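Side-chain contacts in viral CASP8 and FADD-like apoptosis regulator (Molluscum contagiosum virus subtype 1, PDB 2BBR), which inhibits death-receptor-induced apoptosis by interfering with host caspase-8 recruitment and activation at the death-inducing signaling complex, and also suppresses host NF-kappa-B activation: residues N121-P124 with S125-T128; S155-A158 with D159-R162; Y176-Q179 with E180-R183. All coordinates share one frame; numbering follows the deposited sequence.

Interaction 1. Residues N121-P124 with S125-T128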
loop_
_atom_site.group_PDB
_atom_site.type_symbol
_atom_site.label_atom_id
_atom_site.label_comp_id
_atom_site.label_asym_id
_atom_site.label_seq_id
_atom_site.Cartn_x
_atom_site.Cartn_y
_atom_site.Cartn_z
ATOM N N ASN A 121 2.636 21.280 -9.415
ATOM C CA ASN A 121 3.564 22.367 -9.715
ATOM C C ASN A 121 4.831 21.773 -10.321
ATOM O O ASN A 121 5.439 22.368 -11.210
ATOM C CB ASN A 121 3.912 23.169 -8.458
ATOM C CG ASN A 121 2.837 24.173 -8.094
ATOM O OD1 ASN A 121 2.207 24.765 -8.972
ATOM N ND2 ASN A 121 2.634 24.388 -6.802
ATOM N N LEU A 122 5.224 20.596 -9.838
ATOM C CA LEU A 122 6.404 19.916 -10.362
ATOM C C LEU A 122 6.121 19.439 -11.779
ATOM O O LEU A 122 6.972 19.541 -12.661
ATOM C CB LEU A 122 6.766 18.707 -9.494
ATOM C CG LEU A 122 7.510 18.953 -8.184
ATOM C CD1 LEU A 122 7.696 17.632 -7.447
ATOM C CD2 LEU A 122 8.859 19.594 -8.479
ATOM N N ASN A 123 4.918 18.913 -11.983
ATOM C CA ASN A 123 4.500 18.409 -13.286
ATOM C C ASN A 123 3.023 18.735 -13.489
ATOM O O ASN A 123 2.147 17.997 -13.037
ATOM C CB ASN A 123 4.702 16.893 -13.359
ATOM C CG ASN A 123 4.425 16.333 -14.740
ATOM O OD1 ASN A 123 3.585 16.851 -15.476
ATOM N ND2 ASN A 123 5.120 15.257 -15.093
ATOM N N PRO A 124 2.726 19.845 -14.184
ATOM C CA PRO A 124 1.347 20.269 -14.445
ATOM C C PRO A 124 0.468 19.223 -15.131
ATOM O O PRO A 124 -0.759 19.297 -15.060
ATOM C CB PRO A 124 1.529 21.530 -15.290
ATOM C CG PRO A 124 2.821 21.276 -15.999
ATOM C CD PRO A 124 3.680 20.712 -14.897
ATOM N N SER A 125 1.092 18.250 -15.788
ATOM C CA SER A 125 0.344 17.198 -16.476
ATOM C C SER A 125 -0.464 16.350 -15.492
ATOM O O SER A 125 -1.453 15.719 -15.866
ATOM C CB SER A 125 1.299 16.289 -17.255
ATOM O OG SER A 125 2.071 17.026 -18.186
ATOM N N LEU A 126 -0.040 16.350 -14.233
ATOM C CA LEU A 126 -0.702 15.571 -13.192
ATOM C C LEU A 126 -2.062 16.120 -12.778
ATOM O O LEU A 126 -2.844 15.428 -12.131
ATOM C CB LEU A 126 0.201 15.480 -11.962
ATOM C CG LEU A 126 1.493 14.686 -12.157
ATOM C CD1 LEU A 126 2.352 14.791 -10.914
ATOM C CD2 LEU A 126 1.157 13.236 -12.464
ATOM N N SER A 127 -2.349 17.360 -13.155
ATOM C CA SER A 127 -3.618 17.975 -12.792
ATOM C C SER A 127 -4.823 17.161 -13.259
ATOM O O SER A 127 -5.850 17.120 -12.581
ATOM C CB SER A 127 -3.700 19.393 -13.361
ATOM O OG SER A 127 -3.660 19.377 -14.775
ATOM N N THR A 128 -4.699 16.510 -14.410
ATOM C CA THR A 128 -5.798 15.713 -14.950
ATOM C C THR A 128 -5.944 14.357 -14.267
ATOM O O THR A 128 -6.933 13.653 -14.477
ATOM C CB THR A 128 -5.629 15.474 -16.464
ATOM O OG1 THR A 128 -4.406 14.764 -16.705
ATOM C CG2 THR A 128 -5.604 16.797 -17.212
HETATM O O HOH W 1 4.741 16.612 -18.115
#
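N123 reaches over P124 to S125 with its side-chain oxygen and at the same time receives L126 on its backbone oxygen. N123 is the first residue beyond helix 109-122 to leave helical backbone angles. Its CG is turned anti to the backbone N (chi1 -174°), which brings the amide alongside the next turn of chain. There OD1 accepts the S125 N-H at 2.9 Å, a donor tilted modestly from the amide carbonyl plane, in a rather bent bond with an N-H...O angle of 136°. The L126 N to N123 O bond is straighter, 3.0 Å long.

The inner, buried side of the contact is apolar. N123 CB stands 4.0 Å from L126 CD1, and both residues also lean on V146, so the buried L126 packs between N123 and V146, a residue of the loop after helix 136-145.

The other side faces solvent and is polar. A water donates to N123 OD1 and also hydrogen-bonds S125 OG at 2.7 Å, so OD1 is held by a backbone N-H and a water together. Round the turn, P124 O takes two donors from S127: the backbone N at 3.1 Å, lying well above the carbonyl plane, and OG at 2.9 Å, almost in line with C=O. S127 OG can fold back in this way because it sits between its own N and carbonyl carbon (chi1 63°).

The OD1 bond to the N-H two residues on defines an Asx turn, here of the Asx-Pro kind, laid over the first turn of the 3-10 segment that follows.

Interaction 2. Residues S155-A158 with D159-R162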
loop_
_atom_site.group_PDB
_atom_site.type_symbol
_atom_site.label_atom_id
_atom_site.label_comp_id
_atom_site.label_asym_id
_atom_site.label_seq_id
_atom_site.Cartn_x
_atom_site.Cartn_y
_atom_site.Cartn_z
ATOM N N SER A 155 12.448 9.581 -3.692
ATOM C CA SER A 155 12.994 10.863 -3.261
ATOM C C SER A 155 12.119 12.063 -3.613
ATOM O O SER A 155 12.098 13.042 -2.872
ATOM C CB SER A 155 14.411 11.069 -3.818
ATOM O OG SER A 155 14.413 11.139 -5.229
ATOM N N VAL A 156 11.401 12.004 -4.731
ATOM C CA VAL A 156 10.535 13.120 -5.096
ATOM C C VAL A 156 9.463 13.286 -4.020
ATOM O O VAL A 156 9.163 14.406 -3.595
ATOM C CB VAL A 156 9.867 12.898 -6.473
ATOM C CG1 VAL A 156 8.783 13.944 -6.703
ATOM C CG2 VAL A 156 10.920 12.986 -7.573
ATOM N N LEU A 157 8.888 12.171 -3.582
ATOM C CA LEU A 157 7.873 12.212 -2.540
ATOM C C LEU A 157 8.485 12.629 -1.208
ATOM O O LEU A 157 7.867 13.361 -0.436
ATOM C CB LEU A 157 7.200 10.847 -2.393
ATOM C CG LEU A 157 5.858 10.685 -3.106
ATOM C CD1 LEU A 157 5.392 9.244 -3.010
ATOM C CD2 LEU A 157 4.835 11.630 -2.481
ATOM N N ALA A 158 9.695 12.153 -0.927
ATOM C CA ALA A 158 10.373 12.534 0.309
ATOM C C ALA A 158 10.578 14.049 0.306
ATOM O O ALA A 158 10.383 14.714 1.327
ATOM C CB ALA A 158 11.716 11.823 0.416
ATOM N N ASP A 159 10.971 14.586 -0.846
ATOM C CA ASP A 159 11.187 16.023 -0.990
ATOM C C ASP A 159 9.896 16.791 -0.737
ATOM O O ASP A 159 9.905 17.852 -0.109
ATOM C CB ASP A 159 11.682 16.375 -2.398
ATOM C CG ASP A 159 13.079 15.866 -2.682
ATOM O OD1 ASP A 159 13.836 15.602 -1.725
ATOM O OD2 ASP A 159 13.422 15.751 -3.875
ATOM N N MET A 160 8.789 16.268 -1.250
ATOM C CA MET A 160 7.495 16.908 -1.065
ATOM C C MET A 160 7.128 16.930 0.416
ATOM O O MET A 160 6.630 17.935 0.926
ATOM C CB MET A 160 6.427 16.165 -1.872
ATOM C CG MET A 160 6.547 16.374 -3.376
ATOM S SD MET A 160 5.645 15.166 -4.384
ATOM C CE MET A 160 3.978 15.353 -3.737
ATOM N N LEU A 161 7.382 15.826 1.107
ATOM C CA LEU A 161 7.083 15.745 2.529
ATOM C C LEU A 161 7.980 16.690 3.329
ATOM O O LEU A 161 7.548 17.272 4.327
ATOM C CB LEU A 161 7.241 14.300 3.007
ATOM C CG LEU A 161 6.179 13.345 2.443
ATOM C CD1 LEU A 161 6.622 11.900 2.609
ATOM C CD2 LEU A 161 4.848 13.594 3.148
ATOM N N ARG A 162 9.226 16.848 2.888
ATOM C CA ARG A 162 10.148 17.749 3.570
ATOM C C ARG A 162 9.643 19.188 3.432
ATOM O O ARG A 162 9.661 19.957 4.391
ATOM C CB ARG A 162 11.556 17.638 2.978
ATOM C CG ARG A 162 12.595 18.434 3.756
ATOM C CD ARG A 162 13.981 18.379 3.122
ATOM N NE ARG A 162 14.495 17.017 3.019
ATOM C CZ ARG A 162 14.565 16.324 1.887
ATOM N NH1 ARG A 162 14.155 16.863 0.749
ATOM N NH2 ARG A 162 15.044 15.087 1.895
HETATM O O HOH W 2 14.412 13.816 -5.689
#
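M160 meets both V156 and L157 one turn back, and its bent side chain is what lets it do so. The sulfur lies between the two, 4.1 Å from V156 CG1 and 4.1 Å from L157 CD2. The bend at chi3 (56°) then lays CE against the leucine as well, 4.0 Å from L157 CD2. The methionine thus touches valine through its sulfur and leucine through sulfur and methyl, crossing each at a slant. L157 has chi1 -98°, well away from a staggered value, which suggests some torsional strain in its packed position.

On the polar face D159 folds back against the preceding turn. Its CG lies 3.0 Å from S155 O, with the two carboxylate oxygens at nearly equal distances from that carbonyl oxygen. S155 O thus lies against the carboxylate as a whole. As both groups are acceptors this is a close approach without a bond, and S155 O accepts the D159 N-H, at 2.8 Å. Two other partners hold the carboxylate. A water donates to OD2 and also bonds S155 OG, while R162 NH1 forms a salt bridge to D159 OD1 at 2.8 Å with an N-H...O angle of 163°. That oxygen is met on its anti side and lies in the guanidinium plane. The arginine head is turned back toward D159, with A158 O over one guanidinium face.

Helix 155-163 lies among helices 109-122, 136-145 and 167-187. V156 and M160 face the first, at L122, L115 and A119; L157 reaches V140 and L143 of the second and also L173 of the third, and L161 bridges L115 and L173.

Interaction 3. Residues Y176-Q179 with E180-R183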
loop_
_atom_site.group_PDB
_atom_site.type_symbol
_atom_site.label_atom_id
_atom_site.label_comp_id
_atom_site.label_asym_id
_atom_site.label_seq_id
_atom_site.Cartn_x
_atom_site.Cartn_y
_atom_site.Cartn_z
ATOM N N TYR A 176 13.705 4.153 3.652
ATOM C CA TYR A 176 13.226 3.063 2.815
ATOM C C TYR A 176 14.049 2.987 1.535
ATOM O O TYR A 176 14.479 1.907 1.132
ATOM C CB TYR A 176 11.753 3.257 2.429
ATOM C CG TYR A 176 11.374 2.386 1.252
ATOM C CD1 TYR A 176 11.245 1.008 1.399
ATOM C CD2 TYR A 176 11.295 2.916 -0.039
ATOM C CE1 TYR A 176 11.064 0.178 0.298
ATOM C CE2 TYR A 176 11.117 2.092 -1.151
ATOM C CZ TYR A 176 11.009 0.721 -0.971
ATOM O OH TYR A 176 10.901 -0.120 -2.053
ATOM N N GLU A 177 14.262 4.127 0.883
ATOM C CA GLU A 177 15.016 4.111 -0.362
ATOM C C GLU A 177 16.424 3.589 -0.147
ATOM O O GLU A 177 16.936 2.826 -0.967
ATOM C CB GLU A 177 15.059 5.500 -1.007
ATOM C CG GLU A 177 15.666 5.451 -2.404
ATOM C CD GLU A 177 15.467 6.717 -3.206
ATOM O OE1 GLU A 177 14.397 7.349 -3.088
ATOM O OE2 GLU A 177 16.378 7.066 -3.984
ATOM N N GLN A 178 17.050 3.994 0.952
ATOM C CA GLN A 178 18.399 3.535 1.259
ATOM C C GLN A 178 18.411 2.036 1.552
ATOM O O GLN A 178 19.325 1.322 1.132
ATOM C CB GLN A 178 18.964 4.318 2.444
ATOM C CG GLN A 178 19.233 5.783 2.145
ATOM C CD GLN A 178 20.185 5.967 0.985
ATOM O OE1 GLN A 178 19.779 5.937 -0.178
ATOM N NE2 GLN A 178 21.465 6.139 1.295
ATOM N N GLN A 179 17.397 1.550 2.260
ATOM C CA GLN A 179 17.308 0.127 2.569
ATOM C C GLN A 179 17.114 -0.693 1.297
ATOM O O GLN A 179 17.730 -1.747 1.128
ATOM C CB GLN A 179 16.145 -0.135 3.530
ATOM C CG GLN A 179 16.409 0.320 4.956
ATOM C CD GLN A 179 15.185 0.202 5.841
ATOM O OE1 GLN A 179 14.474 -0.802 5.804
ATOM N NE2 GLN A 179 14.940 1.224 6.652
ATOM N N GLU A 180 16.250 -0.216 0.408
ATOM C CA GLU A 180 16.004 -0.919 -0.846
ATOM C C GLU A 180 17.270 -0.938 -1.700
ATOM O O GLU A 180 17.593 -1.950 -2.318
ATOM C CB GLU A 180 14.857 -0.252 -1.612
ATOM C CG GLU A 180 14.708 -0.741 -3.051
ATOM C CD GLU A 180 14.426 -2.233 -3.158
ATOM O OE1 GLU A 180 14.585 -2.784 -4.270
ATOM O OE2 GLU A 180 14.034 -2.855 -2.147
ATOM N N GLN A 181 17.980 0.182 -1.737
ATOM C CA GLN A 181 19.213 0.274 -2.511
ATOM C C GLN A 181 20.256 -0.708 -1.981
ATOM O O GLN A 181 20.943 -1.376 -2.757
ATOM C CB GLN A 181 19.766 1.698 -2.447
ATOM C CG GLN A 181 21.085 1.893 -3.175
ATOM C CD GLN A 181 21.617 3.308 -3.038
ATOM O OE1 GLN A 181 22.082 3.714 -1.970
ATOM N NE2 GLN A 181 21.542 4.070 -4.118
ATOM N N ALA A 182 20.375 -0.790 -0.660
ATOM C CA ALA A 182 21.341 -1.693 -0.042
ATOM C C ALA A 182 20.980 -3.148 -0.328
ATOM O O ALA A 182 21.860 -3.976 -0.589
ATOM C CB ALA A 182 21.397 -1.449 1.462
ATOM N N ARG A 183 19.691 -3.462 -0.267
ATOM C CA ARG A 183 19.234 -4.818 -0.535
ATOM C C ARG A 183 19.535 -5.217 -1.972
ATOM O O ARG A 183 20.017 -6.319 -2.231
ATOM C CB ARG A 183 17.735 -4.944 -0.267
ATOM C CG ARG A 183 17.370 -4.985 1.205
ATOM C CD ARG A 183 15.899 -5.304 1.369
ATOM N NE ARG A 183 15.516 -5.533 2.760
ATOM C CZ ARG A 183 15.524 -4.601 3.708
ATOM N NH1 ARG A 183 15.897 -3.362 3.423
ATOM N NH2 ARG A 183 15.156 -4.912 4.944
HETATM O O HOH W 3 21.915 2.089 0.734
#
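Y176 and E180 lie side by side, as do Q179 and R183, one turn apart along helix 167-187, the long helix that closes the second death effector domain.

The apolar part belongs to the first pair. Y176 CZ is 4.0 Å from E180 CB, which approaches the ring obliquely, and ring and carboxylate planes differ by only 20°. The polar ends turn to other partners: Y176 OH bonds P151 O, and E180 OE2 bonds H194 ND1, in a histidine tail that is evidently a purification tag. E177 likewise leaves the contact, OE1 taking V154 N.

Among the amides, Q178 and Q181 lie side by side, pointing the same way, and their OE1 atoms, both acceptors, are 3.7 Å apart. A water links Q181 OE1 to the backbone instead, donating to Q178 O at 2.7 Å and to Q181 OE1 at 3.2 Å. Q178 O thus serves water as well as the A182 N-H.

The arginine's contact is with Q179. R183 has CG beside its backbone N (chi1 -75°) and then runs extended to NE, so that the guanidinium lies along the glutamine, with Q179 CB at its edge, near its plane. Q179 O already accepts R183 N at 3.0 Å; R183 NH1 adds a second, weak bond to that oxygen at 3.4 Å, with an N-H...O angle of 145°.

In the fold
All three contacts are local, yet their surroundings differ. Interaction 2 is the most buried: helix 155-163 is packed by methionine and leucines inside the death effector domain, with a salt bridge on its exposed side. Interactions 1 and 3 are surface contacts, one an Asx turn held by side-chain and backbone acceptors, the other a helix flank of glutamines, a glutamate and an arginine. Interaction 1 ends helix 109-122, against which interaction 2 packs (L122 CD1 to V156 CG1, 3.9 Å); interaction 3 lies on helix 167-187, next in the chain after helix 155-163, and E177 OE1 comes within 3.0 Å of S155 N. Interactions 1 and 3 do not touch. Each contact includes one bridging water.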